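Side-chain contacts in PaxB (Photorhabdus luminescens, PDB 6EK4), which probably acts as the B component of a two-component alpha-helical pore-forming toxin of the YaxAB type: residues E232-I237 against A251-K256; Q188-Q193 against Q225-G230; A175-D180 against D258-Q263; A168-N173 against N265-D270. All coordinates share one frame; numbering follows the deposited sequence.

How the contacts relate
From the N terminus, helix 149-193 first supplies residues 168-173 of contact 4, then 175-180 of contact 3 and 188-193 of contact 2. Contact 2 is the first to close, on residues 225-230 of helix 217-237. That same helix then opens contact 1 at 232-237, which closes on 251-256 in helix 247-321. Further along helix 247-321, 258-263 closes contact 3 and 265-270 closes contact 4. Contacts 2 and 1 are thus in series, contact 3 encloses both, contact 4 encloses contact 3, and none cross. Contacts 3 and 4 pair helices 149-193 and 247-321, whereas 1 and 2 fasten helix 217-237 to each; contacts 1 and 2 meet through Arg254 and Gln188.

Contact 1: residues E232-I237 against A251-K256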
loop_
_atom_site.group_PDB
_atom_site.type_symbol
_atom_site.label_atom_id
_atom_site.label_comp_id
_atom_site.label_asym_id
_atom_site.label_seq_id
_atom_site.Cartn_x
_atom_site.Cartn_y
_atom_site.Cartn_z
ATOM N N GLU A 232 -21.655 7.425 52.428
ATOM C CA GLU A 232 -21.950 8.612 51.619
ATOM C C GLU A 232 -22.173 8.254 50.148
ATOM O O GLU A 232 -23.054 8.816 49.494
ATOM C CB GLU A 232 -20.817 9.639 51.735
ATOM C CG GLU A 232 -21.166 11.026 51.206
ATOM C CD GLU A 232 -19.940 11.883 50.928
ATOM O OE1 GLU A 232 -18.961 11.364 50.348
ATOM O OE2 GLU A 232 -19.960 13.083 51.276
ATOM N N ILE A 233 -21.372 7.320 49.640
ATOM C CA ILE A 233 -21.485 6.861 48.255
ATOM C C ILE A 233 -22.756 6.037 48.058
ATOM O O ILE A 233 -23.507 6.269 47.112
ATOM C CB ILE A 233 -20.252 6.031 47.831
ATOM C CG1 ILE A 233 -19.002 6.921 47.800
ATOM C CG2 ILE A 233 -20.469 5.392 46.464
ATOM C CD1 ILE A 233 -17.699 6.155 47.867
ATOM N N ALA A 234 -22.986 5.080 48.953
ATOM C CA ALA A 234 -24.157 4.206 48.875
ATOM C C ALA A 234 -25.462 4.994 48.946
ATOM O O ALA A 234 -26.399 4.719 48.200
ATOM C CB ALA A 234 -24.114 3.162 49.982
ATOM N N LYS A 235 -25.514 5.973 49.847
ATOM C CA LYS A 235 -26.693 6.829 49.997
ATOM C C LYS A 235 -26.998 7.613 48.719
ATOM O O LYS A 235 -28.161 7.758 48.342
ATOM C CB LYS A 235 -26.510 7.792 51.176
ATOM C CG LYS A 235 -26.675 7.137 52.539
ATOM C CD LYS A 235 -26.281 8.068 53.677
ATOM C CE LYS A 235 -27.261 9.221 53.837
ATOM N NZ LYS A 235 -26.940 10.064 55.021
ATOM N N LYS A 236 -25.953 8.103 48.058
ATOM C CA LYS A 236 -26.100 8.866 46.815
ATOM C C LYS A 236 -26.619 7.998 45.664
ATOM O O LYS A 236 -27.370 8.474 44.813
ATOM C CB LYS A 236 -24.761 9.505 46.429
ATOM C CG LYS A 236 -24.843 10.505 45.284
ATOM C CD LYS A 236 -23.551 11.298 45.155
ATOM C CE LYS A 236 -23.601 12.281 43.996
ATOM N NZ LYS A 236 -23.586 11.609 42.665
ATOM N N ILE A 237 -26.215 6.729 45.650
ATOM C CA ILE A 237 -26.637 5.778 44.617
ATOM C C ILE A 237 -28.108 5.382 44.784
ATOM O O ILE A 237 -28.840 5.275 43.798
ATOM C CB ILE A 237 -25.749 4.512 44.631
ATOM C CG1 ILE A 237 -24.308 4.868 44.249
ATOM C CG2 ILE A 237 -26.289 3.451 43.678
ATOM C CD1 ILE A 237 -23.279 3.891 44.778
ATOM N N ALA A 251 -25.146 -3.325 50.698
ATOM C CA ALA A 251 -24.922 -4.423 49.752
ATOM C C ALA A 251 -25.738 -4.230 48.473
ATOM O O ALA A 251 -25.280 -4.565 47.379
ATOM C CB ALA A 251 -25.268 -5.755 50.399
ATOM N N ASP A 252 -26.949 -3.699 48.622
ATOM C CA ASP A 252 -27.808 -3.366 47.485
ATOM C C ASP A 252 -27.181 -2.268 46.618
ATOM O O ASP A 252 -27.292 -2.301 45.393
ATOM C CB ASP A 252 -29.191 -2.925 47.985
ATOM C CG ASP A 252 -30.164 -2.623 46.853
ATOM O OD1 ASP A 252 -30.124 -3.321 45.816
ATOM O OD2 ASP A 252 -30.977 -1.687 47.009
ATOM N N ALA A 253 -26.526 -1.302 47.262
ATOM C CA ALA A 253 -25.840 -0.217 46.554
ATOM C C ALA A 253 -24.644 -0.727 45.749
ATOM O O ALA A 253 -24.382 -0.245 44.645
ATOM C CB ALA A 253 -25.390 0.854 47.538
ATOM N N ARG A 254 -23.919 -1.692 46.311
ATOM C CA ARG A 254 -22.800 -2.327 45.618
ATOM C C ARG A 254 -23.283 -3.134 44.412
ATOM O O ARG A 254 -22.637 -3.137 43.365
ATOM C CB ARG A 254 -22.017 -3.234 46.578
ATOM C CG ARG A 254 -20.911 -4.047 45.915
ATOM C CD ARG A 254 -20.181 -4.930 46.913
ATOM N NE ARG A 254 -19.475 -6.027 46.252
ATOM C CZ ARG A 254 -18.777 -6.970 46.884
ATOM N NH1 ARG A 254 -18.671 -6.965 48.211
ATOM N NH2 ARG A 254 -18.178 -7.927 46.185
ATOM N N ALA A 255 -24.415 -3.818 44.570
ATOM C CA ALA A 255 -24.975 -4.657 43.508
ATOM C C ALA A 255 -25.306 -3.860 42.247
ATOM O O ALA A 255 -25.162 -4.370 41.137
ATOM C CB ALA A 255 -26.213 -5.387 44.008
ATOM N N LYS A 256 -25.746 -2.614 42.422
ATOM C CA LYS A 256 -26.029 -1.725 41.290
ATOM C C LYS A 256 -24.751 -1.281 40.576
ATOM O O LYS A 256 -24.738 -1.149 39.351
ATOM C CB LYS A 256 -26.830 -0.500 41.743
ATOM C CG LYS A 256 -28.287 -0.800 42.052
ATOM C CD LYS A 256 -29.081 0.475 42.287
ATOM C CE LYS A 256 -30.550 0.176 42.539
ATOM N NZ LYS A 256 -31.319 1.406 42.877
#
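Ala234 is the first residue of 232-237 to reach across, and its CB lies 3.6 Å from CB of Ala253. Ala253 points its methyl at the flank of Ala234, whose own CB is directed to the side; the methyl also comes within 3.8 Å of CA of Ala234, so it touches backbone as well as side chain. The two CA atoms of Ala234 and Ala253 approach to 5.3 Å. One turn on, Ile237 carries on the apolar face. Its CG2 is the branch that touches, placed opposite the backbone N by a chi1 of -65°. This methyl is 4.3 Å from CD of Lys256, meeting the aliphatic part of that extended lysine, and also lies near the carbonyl O of Ala253. No hydrogen bond joins the segments. Leu245 and Leu250 pack on Ala234, Leu238 on Ala253 and Leu257 on Ile237, extending the apolar patch into the connecting loop and the following helix. The short axes pass 9.1 Å apart, and the chain direction swings through 69° from one to the other. Two consecutive helices, 217-237 and 247-321, joined by a loop and packed together at their junction, thus form a helix-loop-helix corner of this all-helical protein.

Contact 2: residues Q188-Q193 against Q225-G230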
loop_
_atom_site.group_PDB
_atom_site.type_symbol
_atom_site.label_atom_id
_atom_site.label_comp_id
_atom_site.label_asym_id
_atom_site.label_seq_id
_atom_site.Cartn_x
_atom_site.Cartn_y
_atom_site.Cartn_z
ATOM N N GLN A 188 -17.851 -2.430 54.309
ATOM C CA GLN A 188 -18.337 -3.750 54.699
ATOM C C GLN A 188 -17.290 -4.521 55.501
ATOM O O GLN A 188 -17.625 -5.183 56.482
ATOM C CB GLN A 188 -18.755 -4.552 53.462
ATOM C CG GLN A 188 -20.041 -4.054 52.821
ATOM C CD GLN A 188 -20.400 -4.803 51.551
ATOM O OE1 GLN A 188 -19.534 -5.121 50.733
ATOM N NE2 GLN A 188 -21.689 -5.080 51.374
ATOM N N ASP A 189 -16.027 -4.422 55.091
ATOM C CA ASP A 189 -14.936 -5.123 55.773
ATOM C C ASP A 189 -14.794 -4.691 57.234
ATOM O O ASP A 189 -14.665 -5.540 58.114
ATOM C CB ASP A 189 -13.604 -4.931 55.032
ATOM C CG ASP A 189 -13.537 -5.713 53.722
ATOM O OD1 ASP A 189 -14.477 -6.482 53.421
ATOM O OD2 ASP A 189 -12.534 -5.559 52.990
ATOM N N VAL A 190 -14.827 -3.384 57.491
ATOM C CA VAL A 190 -14.742 -2.876 58.870
ATOM C C VAL A 190 -16.008 -3.191 59.680
ATOM O O VAL A 190 -15.939 -3.370 60.897
ATOM C CB VAL A 190 -14.419 -1.360 58.937
ATOM C CG1 VAL A 190 -13.058 -1.081 58.315
ATOM C CG2 VAL A 190 -15.495 -0.513 58.268
ATOM N N ILE A 191 -17.153 -3.257 59.003
ATOM C CA ILE A 191 -18.407 -3.686 59.630
ATOM C C ILE A 191 -18.329 -5.170 59.991
ATOM O O ILE A 191 -18.684 -5.564 61.102
ATOM C CB ILE A 191 -19.623 -3.426 58.707
ATOM C CG1 ILE A 191 -19.895 -1.921 58.614
ATOM C CG2 ILE A 191 -20.869 -4.144 59.215
ATOM C CD1 ILE A 191 -20.765 -1.519 57.442
ATOM N N ARG A 192 -17.862 -5.980 59.046
ATOM C CA ARG A 192 -17.738 -7.425 59.244
ATOM C C ARG A 192 -16.637 -7.790 60.247
ATOM O O ARG A 192 -16.803 -8.716 61.042
ATOM C CB ARG A 192 -17.483 -8.119 57.899
ATOM C CG ARG A 192 -18.702 -8.148 56.983
ATOM C CD ARG A 192 -18.320 -8.138 55.506
ATOM N NE ARG A 192 -19.385 -8.630 54.628
ATOM C CZ ARG A 192 -20.534 -7.997 54.377
ATOM N NH1 ARG A 192 -20.816 -6.822 54.938
ATOM N NH2 ARG A 192 -21.420 -8.553 53.557
ATOM N N GLN A 193 -15.526 -7.057 60.209
ATOM C CA GLN A 193 -14.376 -7.335 61.075
ATOM C C GLN A 193 -14.664 -7.028 62.545
ATOM O O GLN A 193 -14.287 -7.802 63.426
ATOM C CB GLN A 193 -13.153 -6.535 60.607
ATOM C CG GLN A 193 -11.874 -6.796 61.394
ATOM C CD GLN A 193 -10.715 -5.922 60.943
ATOM O OE1 GLN A 193 -10.690 -5.434 59.812
ATOM N NE2 GLN A 193 -9.745 -5.722 61.830
ATOM N N GLN A 225 -13.277 6.500 58.974
ATOM C CA GLN A 225 -13.137 7.028 57.616
ATOM C C GLN A 225 -13.758 6.069 56.599
ATOM O O GLN A 225 -14.353 6.503 55.612
ATOM C CB GLN A 225 -11.660 7.268 57.274
ATOM C CG GLN A 225 -11.394 8.554 56.507
ATOM C CD GLN A 225 -11.422 9.779 57.407
ATOM O OE1 GLN A 225 -12.481 10.190 57.881
ATOM N NE2 GLN A 225 -10.253 10.371 57.644
ATOM N N ALA A 226 -13.610 4.767 56.844
ATOM C CA ALA A 226 -14.168 3.741 55.963
ATOM C C ALA A 226 -15.693 3.815 55.909
ATOM O O ALA A 226 -16.274 3.859 54.826
ATOM C CB ALA A 226 -13.722 2.358 56.412
ATOM N N ILE A 227 -16.326 3.840 57.080
ATOM C CA ILE A 227 -17.788 3.898 57.174
ATOM C C ILE A 227 -18.316 5.159 56.490
ATOM O O ILE A 227 -19.196 5.081 55.633
ATOM C CB ILE A 227 -18.273 3.870 58.646
ATOM C CG1 ILE A 227 -17.891 2.550 59.335
ATOM C CG2 ILE A 227 -19.783 4.085 58.729
ATOM C CD1 ILE A 227 -18.732 1.357 58.934
ATOM N N LYS A 228 -17.768 6.313 56.865
ATOM C CA LYS A 228 -18.219 7.603 56.336
ATOM C C LYS A 228 -18.161 7.662 54.807
ATOM O O LYS A 228 -19.082 8.172 54.171
ATOM C CB LYS A 228 -17.381 8.746 56.921
ATOM C CG LYS A 228 -17.983 10.132 56.721
ATOM C CD LYS A 228 -16.909 11.162 56.395
ATOM C CE LYS A 228 -17.450 12.584 56.425
ATOM N NZ LYS A 228 -17.513 13.131 57.808
ATOM N N GLN A 229 -17.081 7.142 54.227
ATOM C CA GLN A 229 -16.891 7.182 52.775
ATOM C C GLN A 229 -17.860 6.260 52.033
ATOM O O GLN A 229 -18.490 6.673 51.058
ATOM C CB GLN A 229 -15.443 6.831 52.406
ATOM C CG GLN A 229 -14.443 7.942 52.697
ATOM C CD GLN A 229 -13.007 7.534 52.418
ATOM O OE1 GLN A 229 -12.743 6.667 51.585
ATOM N NE2 GLN A 229 -12.069 8.166 53.113
ATOM N N GLY A 230 -17.978 5.018 52.496
ATOM C CA GLY A 230 -18.854 4.036 51.855
ATOM C C GLY A 230 -20.334 4.320 52.031
ATOM O O GLY A 230 -21.133 4.040 51.136
#
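The carbonyl O of Ala226 is held by two donors: the backbone N of Gly230, 3.1 Å from this O within the helix, and the hydroxyl of Ser187, which reaches over from helix 149-193. Ala226 also touches Val190 across the contact, so this polar link and the apolar one start from the same residue. The setting is an all-helical bundle, in which the C-terminal end of helix 149-193 lies against helix 217-237. The short axes come within 9.2 Å and make 132° between their N-to-C directions, so the two helices run in broadly opposed directions but are strongly inclined. Across this crossing the chemistry is apolar, with no hydrogen bond between the two six-residue segments. Val190 points at the partner and spreads both methyls over CB of Ala226: CG2 is 3.9 Å and CG1 4.0 Å from that CB atom. Leu196 packs on both Ile191 and Ile227, while Ile204 and Leu210 cover more of Ile227 and Tyr247 and Leu250 lie on Ile191, so the contact opens into a wider apolar cluster. Polar ties flank it, Lys183 bonding to OE1 of Gln229 and Arg254 to OE1 of Gln188. Ile227, whose CB points to the side, brings its CD1 across the gap through a chi2 of -75°. This methyl lies 3.8 Å from CG2 of Val190 and, where the two isoleucine chains cross nearly at a right angle, 3.5 Å from CG1 of Ile191.

Contact 3: residues A175-D180 against D258-Q263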
loop_
_atom_site.group_PDB
_atom_site.type_symbol
_atom_site.label_atom_id
_atom_site.label_comp_id
_atom_site.label_asym_id
_atom_site.label_seq_id
_atom_site.Cartn_x
_atom_site.Cartn_y
_atom_site.Cartn_z
ATOM N N ALA A 175 -13.578 3.445 35.778
ATOM C CA ALA A 175 -12.549 3.691 36.793
ATOM C C ALA A 175 -13.100 4.414 38.024
ATOM O O ALA A 175 -12.657 4.156 39.144
ATOM C CB ALA A 175 -11.393 4.477 36.195
ATOM N N LYS A 176 -14.061 5.313 37.814
ATOM C CA LYS A 176 -14.717 6.011 38.921
ATOM C C LYS A 176 -15.618 5.060 39.711
ATOM O O LYS A 176 -15.621 5.074 40.941
ATOM C CB LYS A 176 -15.546 7.196 38.412
ATOM C CG LYS A 176 -15.916 8.189 39.509
ATOM C CD LYS A 176 -17.395 8.545 39.503
ATOM C CE LYS A 176 -17.788 9.293 40.770
ATOM N NZ LYS A 176 -19.264 9.339 40.959
ATOM N N LEU A 177 -16.387 4.244 38.997
ATOM C CA LEU A 177 -17.261 3.252 39.628
ATOM C C LEU A 177 -16.476 2.171 40.378
ATOM O O LEU A 177 -16.972 1.620 41.359
ATOM C CB LEU A 177 -18.185 2.604 38.588
ATOM C CG LEU A 177 -19.534 3.282 38.306
ATOM C CD1 LEU A 177 -19.459 4.803 38.357
ATOM C CD2 LEU A 177 -20.075 2.814 36.963
ATOM N N VAL A 178 -15.263 1.871 39.915
ATOM C CA VAL A 178 -14.412 0.867 40.564
ATOM C C VAL A 178 -13.972 1.326 41.956
ATOM O O VAL A 178 -13.983 0.527 42.896
ATOM C CB VAL A 178 -13.180 0.499 39.697
ATOM C CG1 VAL A 178 -12.154 -0.299 40.497
ATOM C CG2 VAL A 178 -13.610 -0.291 38.468
ATOM N N VAL A 179 -13.585 2.594 42.094
ATOM C CA VAL A 179 -13.207 3.121 43.412
ATOM C C VAL A 179 -14.439 3.290 44.306
ATOM O O VAL A 179 -14.390 2.955 45.486
ATOM C CB VAL A 179 -12.372 4.431 43.343
ATOM C CG1 VAL A 179 -11.113 4.213 42.515
ATOM C CG2 VAL A 179 -13.170 5.604 42.789
ATOM N N ASP A 180 -15.542 3.775 43.734
ATOM C CA ASP A 180 -16.810 3.904 44.467
ATOM C C ASP A 180 -17.279 2.555 45.013
ATOM O O ASP A 180 -17.826 2.477 46.113
ATOM C CB ASP A 180 -17.900 4.504 43.570
ATOM C CG ASP A 180 -17.656 5.971 43.244
ATOM O OD1 ASP A 180 -16.547 6.477 43.516
ATOM O OD2 ASP A 180 -18.580 6.618 42.705
ATOM N N ASP A 258 -21.807 -3.052 40.579
ATOM C CA ASP A 258 -21.334 -4.261 39.895
ATOM C C ASP A 258 -22.082 -4.496 38.580
ATOM O O ASP A 258 -21.486 -4.929 37.593
ATOM C CB ASP A 258 -21.473 -5.495 40.799
ATOM C CG ASP A 258 -20.356 -5.605 41.825
ATOM O OD1 ASP A 258 -19.178 -5.425 41.453
ATOM O OD2 ASP A 258 -20.655 -5.894 43.003
ATOM N N GLU A 259 -23.382 -4.205 38.578
ATOM C CA GLU A 259 -24.209 -4.330 37.376
ATOM C C GLU A 259 -23.827 -3.297 36.315
ATOM O O GLU A 259 -23.852 -3.598 35.120
ATOM C CB GLU A 259 -25.694 -4.186 37.732
ATOM C CG GLU A 259 -26.642 -4.332 36.547
ATOM C CD GLU A 259 -28.107 -4.254 36.941
ATOM O OE1 GLU A 259 -28.932 -3.896 36.074
ATOM O OE2 GLU A 259 -28.442 -4.549 38.110
ATOM N N ARG A 260 -23.478 -2.089 36.753
ATOM C CA ARG A 260 -23.128 -1.007 35.832
ATOM C C ARG A 260 -21.703 -1.175 35.303
ATOM O O ARG A 260 -21.441 -0.902 34.131
ATOM C CB ARG A 260 -23.297 0.362 36.503
ATOM C CG ARG A 260 -23.887 1.423 35.583
ATOM C CD ARG A 260 -24.053 2.772 36.273
ATOM N NE ARG A 260 -24.864 2.698 37.491
ATOM C CZ ARG A 260 -25.153 3.741 38.270
ATOM N NH1 ARG A 260 -24.715 4.960 37.968
ATOM N NH2 ARG A 260 -25.894 3.564 39.361
ATOM N N ILE A 261 -20.789 -1.623 36.164
ATOM C CA ILE A 261 -19.405 -1.904 35.758
ATOM C C ILE A 261 -19.361 -3.064 34.764
ATOM O O ILE A 261 -18.645 -3.001 33.762
ATOM C CB ILE A 261 -18.500 -2.212 36.974
ATOM C CG1 ILE A 261 -18.283 -0.941 37.801
ATOM C CG2 ILE A 261 -17.150 -2.766 36.529
ATOM C CD1 ILE A 261 -17.634 -1.179 39.147
ATOM N N ASN A 262 -20.123 -4.118 35.049
ATOM C CA ASN A 262 -20.250 -5.253 34.137
ATOM C C ASN A 262 -20.832 -4.835 32.788
ATOM O O ASN A 262 -20.402 -5.324 31.745
ATOM C CB ASN A 262 -21.118 -6.349 34.763
ATOM C CG ASN A 262 -21.313 -7.541 33.841
ATOM O OD1 ASN A 262 -20.350 -8.081 33.292
ATOM N ND2 ASN A 262 -22.564 -7.955 33.663
ATOM N N GLN A 263 -21.805 -3.927 32.819
ATOM C CA GLN A 263 -22.414 -3.401 31.597
ATOM C C GLN A 263 -21.415 -2.579 30.776
ATOM O O GLN A 263 -21.429 -2.637 29.546
ATOM C CB GLN A 263 -23.648 -2.554 31.936
ATOM C CG GLN A 263 -24.428 -2.047 30.729
ATOM C CD GLN A 263 -24.927 -3.168 29.835
ATOM O OE1 GLN A 263 -25.737 -3.997 30.251
ATOM N NE2 GLN A 263 -24.447 -3.194 28.596
#
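Leu177 meets Ile261 as soon as its side chain leaves the backbone: CB is 3.6 Å from CG1 of Ile261 and 3.9 Å from CD1 of the same residue. Farther out, past CG, the CD2 methyl takes a different partner and lies 4.0 Å from CD of Arg260, with CB of that arginine almost as near. The leucine and arginine chains cross at about a right angle, and the arginine offers its methylene part, bending at chi3 (-56°) before the guanidinium. Ile264 packs on Leu177 as well. From the other helix, Ile261 sends CD1 past the leucine CB to the backbone, 3.6 Å from the carbonyl O of Leu177. CG2 of Val178 borders that methyl more loosely, at 4.2 Å from CD1 of Ile261. The helices lie antiparallel, 152° between their directions, with short axes 9.9 Å apart. Charged groups sit around this strip: Asp258 forms a salt bridge with Arg181, and Lys176 a weak one with Asp180 in its own helix. Since no hydrogen bond crosses between the two segments, their own pairing rests on the fit of leucine, isoleucine, valine and arginine methylenes; the Asp258-Arg181 bridge supplies a polar link between the same two helices.

Contact 4: residues A168-N173 against N265-D270; sequences AQQEKN and NKDCDD
CB of Asp267 lies over one face of the Gln170 amide, at its NE2 end, 3.8 Å from NE2, while the carboxylate turns more of its edge than its face to that nitrogen; the two planes are 46° apart. OD2 of Asp267 is 4.0 Å from NE2 of Gln170, a proximity without a hydrogen bond. The acid has its polar partner elsewhere, since OD1 of Asp267 accepts from the amide of Gln263 in its own helix. Gln170 reaches this place through a bend at chi2 (-82°), which turns the amide toward Asp267 and leaves CB to meet another residue. That residue is Cys268, whose SG lies 3.5 Å from CB of Gln170. The thiol sulfur thus fills the middle of the contact, between the closest CA pair, Gln170 and Cys268, at 7.0 Å. Beside it, Glu171 is bridged to Lys174, and the same lysine NZ bonds to OD1 of Asn265, carrying a polar link from one helix to the other. The short axes are 10.0 Å apart and 160° from parallel. This shallow antiparallel crossing of helix 149-193 with helix 247-321 is consistent with a coiled-coil-like helical stalk, as expected of an elongated alpha-helical toxin.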
loop_
_atom_site.group_PDB
_atom_site.type_symbol
_atom_site.label_atom_id
_atom_site.label_comp_id
_atom_site.label_asym_id
_atom_site.label_seq_id
_atom_site.Cartn_x
_atom_site.Cartn_y
_atom_site.Cartn_z
ATOM N N ALA A 168 -12.539 5.536 25.627
ATOM C CA ALA A 168 -11.862 6.374 26.618
ATOM C C ALA A 168 -12.833 6.912 27.669
ATOM O O ALA A 168 -12.512 6.945 28.858
ATOM C CB ALA A 168 -11.140 7.524 25.933
ATOM N N GLN A 169 -14.013 7.299 27.257
ATOM C CA GLN A 169 -14.928 7.777 28.244
ATOM C C GLN A 169 -15.410 6.614 29.066
ATOM O O GLN A 169 -15.445 6.677 30.272
ATOM C CB GLN A 169 -16.095 8.473 27.598
ATOM C CG GLN A 169 -16.595 9.638 28.405
ATOM C CD GLN A 169 -18.031 9.906 28.109
ATOM O OE1 GLN A 169 -18.507 9.616 27.016
ATOM N NE2 GLN A 169 -18.742 10.443 29.081
ATOM N N GLN A 170 -15.771 5.534 28.408
ATOM C CA GLN A 170 -16.269 4.364 29.138
ATOM C C GLN A 170 -15.257 3.878 30.176
ATOM O O GLN A 170 -15.631 3.568 31.308
ATOM C CB GLN A 170 -16.606 3.223 28.171
ATOM C CG GLN A 170 -17.807 3.486 27.271
ATOM C CD GLN A 170 -19.136 3.198 27.944
ATOM O OE1 GLN A 170 -19.278 3.337 29.160
ATOM N NE2 GLN A 170 -20.125 2.800 27.149
ATOM N N GLU A 171 -13.986 3.808 29.786
ATOM C CA GLU A 171 -12.909 3.400 30.698
ATOM C C GLU A 171 -12.773 4.344 31.896
ATOM O O GLU A 171 -12.406 3.912 32.990
ATOM C CB GLU A 171 -11.567 3.329 29.956
ATOM C CG GLU A 171 -11.407 2.124 29.039
ATOM C CD GLU A 171 -10.874 0.895 29.757
ATOM O OE1 GLU A 171 -11.459 0.499 30.787
ATOM O OE2 GLU A 171 -9.872 0.318 29.283
ATOM N N LYS A 172 -13.065 5.625 31.682
ATOM C CA LYS A 172 -12.958 6.630 32.738
ATOM C C LYS A 172 -14.148 6.552 33.698
ATOM O O LYS A 172 -13.976 6.659 34.915
ATOM C CB LYS A 172 -12.843 8.032 32.132
ATOM C CG LYS A 172 -12.122 9.036 33.022
ATOM C CD LYS A 172 -11.549 10.190 32.211
ATOM C CE LYS A 172 -10.470 10.938 32.977
ATOM N NZ LYS A 172 -9.693 11.843 32.085
ATOM N N ASN A 173 -15.346 6.368 33.146
ATOM C CA ASN A 173 -16.552 6.160 33.953
ATOM C C ASN A 173 -16.501 4.855 34.746
ATOM O O ASN A 173 -17.049 4.775 35.846
ATOM C CB ASN A 173 -17.807 6.172 33.074
ATOM C CG ASN A 173 -18.101 7.541 32.486
ATOM O OD1 ASN A 173 -17.389 8.513 32.745
ATOM N ND2 ASN A 173 -19.158 7.622 31.687
ATOM N N ASN A 265 -18.086 -2.997 30.863
ATOM C CA ASN A 265 -17.141 -3.985 30.327
ATOM C C ASN A 265 -17.669 -4.657 29.063
ATOM O O ASN A 265 -16.913 -4.878 28.117
ATOM C CB ASN A 265 -16.799 -5.051 31.376
ATOM C CG ASN A 265 -15.788 -4.567 32.400
ATOM O OD1 ASN A 265 -14.792 -3.931 32.054
ATOM N ND2 ASN A 265 -16.032 -4.878 33.667
ATOM N N LYS A 266 -18.961 -4.978 29.055
ATOM C CA LYS A 266 -19.609 -5.548 27.872
ATOM C C LYS A 266 -19.639 -4.548 26.717
ATOM O O LYS A 266 -19.370 -4.914 25.571
ATOM C CB LYS A 266 -21.031 -6.023 28.199
ATOM C CG LYS A 266 -21.080 -7.297 29.031
ATOM C CD LYS A 266 -22.478 -7.896 29.094
ATOM C CE LYS A 266 -23.409 -7.071 29.967
ATOM N NZ LYS A 266 -24.719 -7.749 30.172
ATOM N N ASP A 267 -19.961 -3.292 27.021
ATOM C CA ASP A 267 -20.007 -2.234 26.005
ATOM C C ASP A 267 -18.623 -1.924 25.429
ATOM O O ASP A 267 -18.497 -1.639 24.236
ATOM C CB ASP A 267 -20.636 -0.955 26.574
ATOM C CG ASP A 267 -22.123 -1.110 26.878
ATOM O OD1 ASP A 267 -22.746 -2.078 26.392
ATOM O OD2 ASP A 267 -22.671 -0.256 27.607
ATOM N N CYS A 268 -17.593 -1.979 26.274
ATOM C CA CYS A 268 -16.212 -1.773 25.822
ATOM C C CYS A 268 -15.721 -2.914 24.929
ATOM O O CYS A 268 -14.957 -2.681 23.994
ATOM C CB CYS A 268 -15.262 -1.594 27.010
ATOM S SG CYS A 268 -15.285 0.067 27.725
ATOM N N ASP A 269 -16.156 -4.139 25.222
ATOM C CA ASP A 269 -15.821 -5.295 24.385
ATOM C C ASP A 269 -16.444 -5.180 22.994
ATOM O O ASP A 269 -15.800 -5.507 21.999
ATOM C CB ASP A 269 -16.264 -6.604 25.051
ATOM C CG ASP A 269 -15.355 -7.016 26.198
ATOM O OD1 ASP A 269 -14.581 -6.166 26.688
ATOM O OD2 ASP A 269 -15.416 -8.194 26.608
ATOM N N ASP A 270 -17.690 -4.714 22.932
ATOM C CA ASP A 270 -18.366 -4.486 21.652
ATOM C C ASP A 270 -17.717 -3.350 20.856
ATOM O O ASP A 270 -17.642 -3.420 19.629
ATOM C CB ASP A 270 -19.857 -4.196 21.864
ATOM C CG ASP A 270 -20.642 -5.426 22.293
ATOM O OD1 ASP A 270 -20.460 -6.502 21.677
ATOM O OD2 ASP A 270 -21.452 -5.316 23.239
#